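PDB 6WI4: caspase-3 from Porites astreoides, which probably acts as a cysteine protease of the caspase family that cleaves proteins after aspartate during apoptosis in coral. Local coordinates for residues 133-138 and 156-161. Residues are numbered along the deposited sequence; the frame is centred on the assembly and turned at random.
Sequences HEYMDG and GYYSWR
Glu134 and Tyr157 form a parallel beta bridge beside the substrate groove of the caspase fold, joining the loop after strand 123-128 to strand 156-162. Two backbone bonds hold it. Glu134 N gives a hydrogen bond of 3.3 Å to Gly156 O. Tyr158 N gives a shorter one, 2.9 Å, to Glu134 O. Tyr157 CA also makes a C-H...O contact with Glu134 O.

The Tyr158 ring lies with one face against the backbone of His133, whose CA is 3.6 Å from the ring centroid in a CH-pi contact. The CD2-CE2 edge of the same ring points at the face of Tyr135, with the planes at 50°. Tyr135 CE1 also reaches Trp160 CZ2, the two side chains crossing at about a right angle. In one of the two conformers of Met136 the chain bends at chi3 (-106°). There CE sits over the Tyr157 ring, 3.8 Å from the centroid, in a CH-pi contact, and SD, at 4.9 Å from that centroid, is the Met-aromatic partner.

Further out, the bound peptide packs apolar side-chain atoms on both Tyr135 and Tyr158 and pairs with Trp160 and Arg161 in an antiparallel ladder. Arg161 makes a salt bridge through NE and NH1 to an acidic side chain of the peptide, consistent with the aspartate preference of caspases. Gly156 and Tyr157 both face Gln131 in a G1 bulge, and His133 ND1 hydrogen-bonds Glu92 OE2.

Waters bridge the two segments. Water 1 accepts from His133 N and donates to Gly156 O. Water 2 donates to Glu134 O and Tyr158 O, while water 3 accepts from Met136 N and, at 3.0 Å, from Trp160 NE1.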
loop_
_atom_site.group_PDB
_atom_site.type_symbol
_atom_site.label_atom_id
_atom_site.label_comp_id
_atom_site.label_asym_id
_atom_site.label_seq_id
_atom_site.Cartn_x
_atom_site.Cartn_y
_atom_site.Cartn_z
ATOM N N HIS A 133 -13.632 11.097 -5.285
ATOM C CA HIS A 133 -14.723 10.576 -6.099
ATOM C C HIS A 133 -14.782 11.232 -7.474
ATOM O O HIS A 133 -15.872 11.375 -8.044
ATOM C CB HIS A 133 -16.066 10.753 -5.387
ATOM C CG HIS A 133 -16.315 12.154 -4.924
ATOM N ND1 HIS A 133 -16.167 12.540 -3.609
ATOM C CD2 HIS A 133 -16.681 13.266 -5.605
ATOM C CE1 HIS A 133 -16.443 13.828 -3.497
ATOM N NE2 HIS A 133 -16.755 14.293 -4.693
ATOM N N GLU A 134 -13.638 11.644 -8.021
ATOM C CA GLU A 134 -13.549 12.127 -9.390
ATOM C C GLU A 134 -12.902 11.078 -10.287
ATOM O O GLU A 134 -12.001 10.342 -9.867
ATOM C CB GLU A 134 -12.740 13.429 -9.479
ATOM C CG GLU A 134 -13.281 14.563 -8.623
ATOM C CD GLU A 134 -14.622 15.076 -9.112
ATOM O OE1 GLU A 134 -14.877 15.005 -10.334
ATOM O OE2 GLU A 134 -15.423 15.547 -8.273
ATOM N N TYR A 135 -13.369 11.027 -11.531
ATOM C CA TYR A 135 -12.720 10.278 -12.595
ATOM C C TYR A 135 -11.618 11.111 -13.251
ATOM O O TYR A 135 -11.640 12.347 -13.228
ATOM C CB TYR A 135 -13.734 9.852 -13.669
ATOM C CG TYR A 135 -14.841 8.939 -13.202
ATOM C CD1 TYR A 135 -14.591 7.601 -12.912
ATOM C CD2 TYR A 135 -16.149 9.402 -13.080
ATOM C CE1 TYR A 135 -15.604 6.758 -12.496
ATOM C CE2 TYR A 135 -17.170 8.561 -12.658
ATOM C CZ TYR A 135 -16.895 7.239 -12.370
ATOM O OH TYR A 135 -17.905 6.395 -11.949
ATOM N N MET A 136 -10.656 10.413 -13.859
ATOM C CA MET A 136 -9.589 11.022 -14.645
ATOM C C MET A 136 -9.876 10.810 -16.129
ATOM O O MET A 136 -10.168 9.688 -16.543
ATOM C CB MET A 136 -8.237 10.404 -14.290
ATOM C CG MET A 136 -7.224 11.369 -13.748
ATOM S SD MET A 136 -5.676 10.550 -13.322
ATOM C CE MET A 136 -5.781 10.562 -11.530
ATOM N N ASP A 137 -9.747 11.870 -16.926
ATOM C CA ASP A 137 -10.177 11.798 -18.319
ATOM C C ASP A 137 -9.041 11.448 -19.276
ATOM O O ASP A 137 -7.855 11.609 -18.977
ATOM C CB ASP A 137 -10.812 13.118 -18.761
ATOM C CG ASP A 137 -12.194 13.323 -18.176
ATOM O OD1 ASP A 137 -12.903 12.318 -17.964
ATOM O OD2 ASP A 137 -12.574 14.486 -17.929
ATOM N N GLY A 138 -9.433 10.986 -20.461
ATOM C CA GLY A 138 -8.486 10.685 -21.515
ATOM C C GLY A 138 -8.478 9.231 -21.938
ATOM O O GLY A 138 -7.508 8.760 -22.529
ATOM N N GLY A 156 -8.019 13.138 -4.500
ATOM C CA GLY A 156 -9.248 13.620 -5.089
ATOM C C GLY A 156 -9.915 12.660 -6.048
ATOM O O GLY A 156 -11.030 12.940 -6.507
ATOM N N TYR A 157 -9.285 11.534 -6.351
ATOM C CA TYR A 157 -9.726 10.691 -7.448
ATOM C C TYR A 157 -10.055 9.279 -6.989
ATOM O O TYR A 157 -9.486 8.768 -6.020
ATOM C CB TYR A 157 -8.649 10.625 -8.527
ATOM C CG TYR A 157 -8.420 11.922 -9.269
ATOM C CD1 TYR A 157 -9.146 12.213 -10.416
ATOM C CD2 TYR A 157 -7.470 12.837 -8.835
ATOM C CE1 TYR A 157 -8.927 13.385 -11.121
ATOM C CE2 TYR A 157 -7.246 14.019 -9.533
ATOM C CZ TYR A 157 -7.980 14.275 -10.675
ATOM O OH TYR A 157 -7.772 15.442 -11.379
ATOM N N TYR A 158 -10.955 8.644 -7.739
ATOM C CA TYR A 158 -11.176 7.210 -7.632
ATOM C C TYR A 158 -9.906 6.432 -7.973
ATOM O O TYR A 158 -9.002 6.922 -8.662
ATOM C CB TYR A 158 -12.263 6.764 -8.610
ATOM C CG TYR A 158 -13.680 7.203 -8.317
ATOM C CD1 TYR A 158 -14.301 6.875 -7.121
ATOM C CD2 TYR A 158 -14.412 7.907 -9.270
ATOM C CE1 TYR A 158 -15.613 7.246 -6.871
ATOM C CE2 TYR A 158 -15.723 8.277 -9.031
ATOM C CZ TYR A 158 -16.315 7.946 -7.831
ATOM O OH TYR A 158 -17.622 8.318 -7.592
ATOM N N SER A 159 -9.882 5.178 -7.528
ATOM C CA SER A 159 -8.887 4.187 -7.902
ATOM C C SER A 159 -9.640 2.985 -8.443
ATOM O O SER A 159 -10.717 2.655 -7.945
ATOM C CB SER A 159 -8.048 3.800 -6.678
ATOM O OG SER A 159 -7.000 2.916 -7.014
ATOM N N TRP A 160 -9.066 2.317 -9.435
ATOM C CA TRP A 160 -9.765 1.267 -10.170
ATOM C C TRP A 160 -9.312 -0.137 -9.801
ATOM O O TRP A 160 -8.118 -0.408 -9.626
ATOM C CB TRP A 160 -9.587 1.483 -11.669
ATOM C CG TRP A 160 -10.427 2.587 -12.224
ATOM C CD1 TRP A 160 -10.036 3.869 -12.484
ATOM C CD2 TRP A 160 -11.797 2.491 -12.636
ATOM N NE1 TRP A 160 -11.083 4.586 -13.024
ATOM C CE2 TRP A 160 -12.175 3.762 -13.119
ATOM C CE3 TRP A 160 -12.741 1.463 -12.622
ATOM C CZ2 TRP A 160 -13.454 4.026 -13.603
ATOM C CZ3 TRP A 160 -14.018 1.731 -13.100
ATOM C CH2 TRP A 160 -14.357 3.003 -13.580
ATOM N N ARG A 161 -10.287 -1.033 -9.707
ATOM C CA ARG A 161 -10.083 -2.434 -9.371
ATOM C C ARG A 161 -10.875 -3.278 -10.354
ATOM O O ARG A 161 -12.027 -2.958 -10.652
ATOM C CB ARG A 161 -10.556 -2.707 -7.939
ATOM C CG ARG A 161 -10.751 -4.182 -7.563
ATOM C CD ARG A 161 -11.274 -4.312 -6.128
ATOM N NE ARG A 161 -12.219 -3.247 -5.811
ATOM C CZ ARG A 161 -13.487 -3.208 -6.216
ATOM N NH1 ARG A 161 -14.007 -4.197 -6.932
ATOM N NH2 ARG A 161 -14.245 -2.172 -5.890
HETATM O O HOH W 1 -13.059 13.969 -4.848
HETATM O O HOH W 2 -10.072 8.452 -10.871
HETATM O O HOH W 3 -10.591 7.552 -13.350
#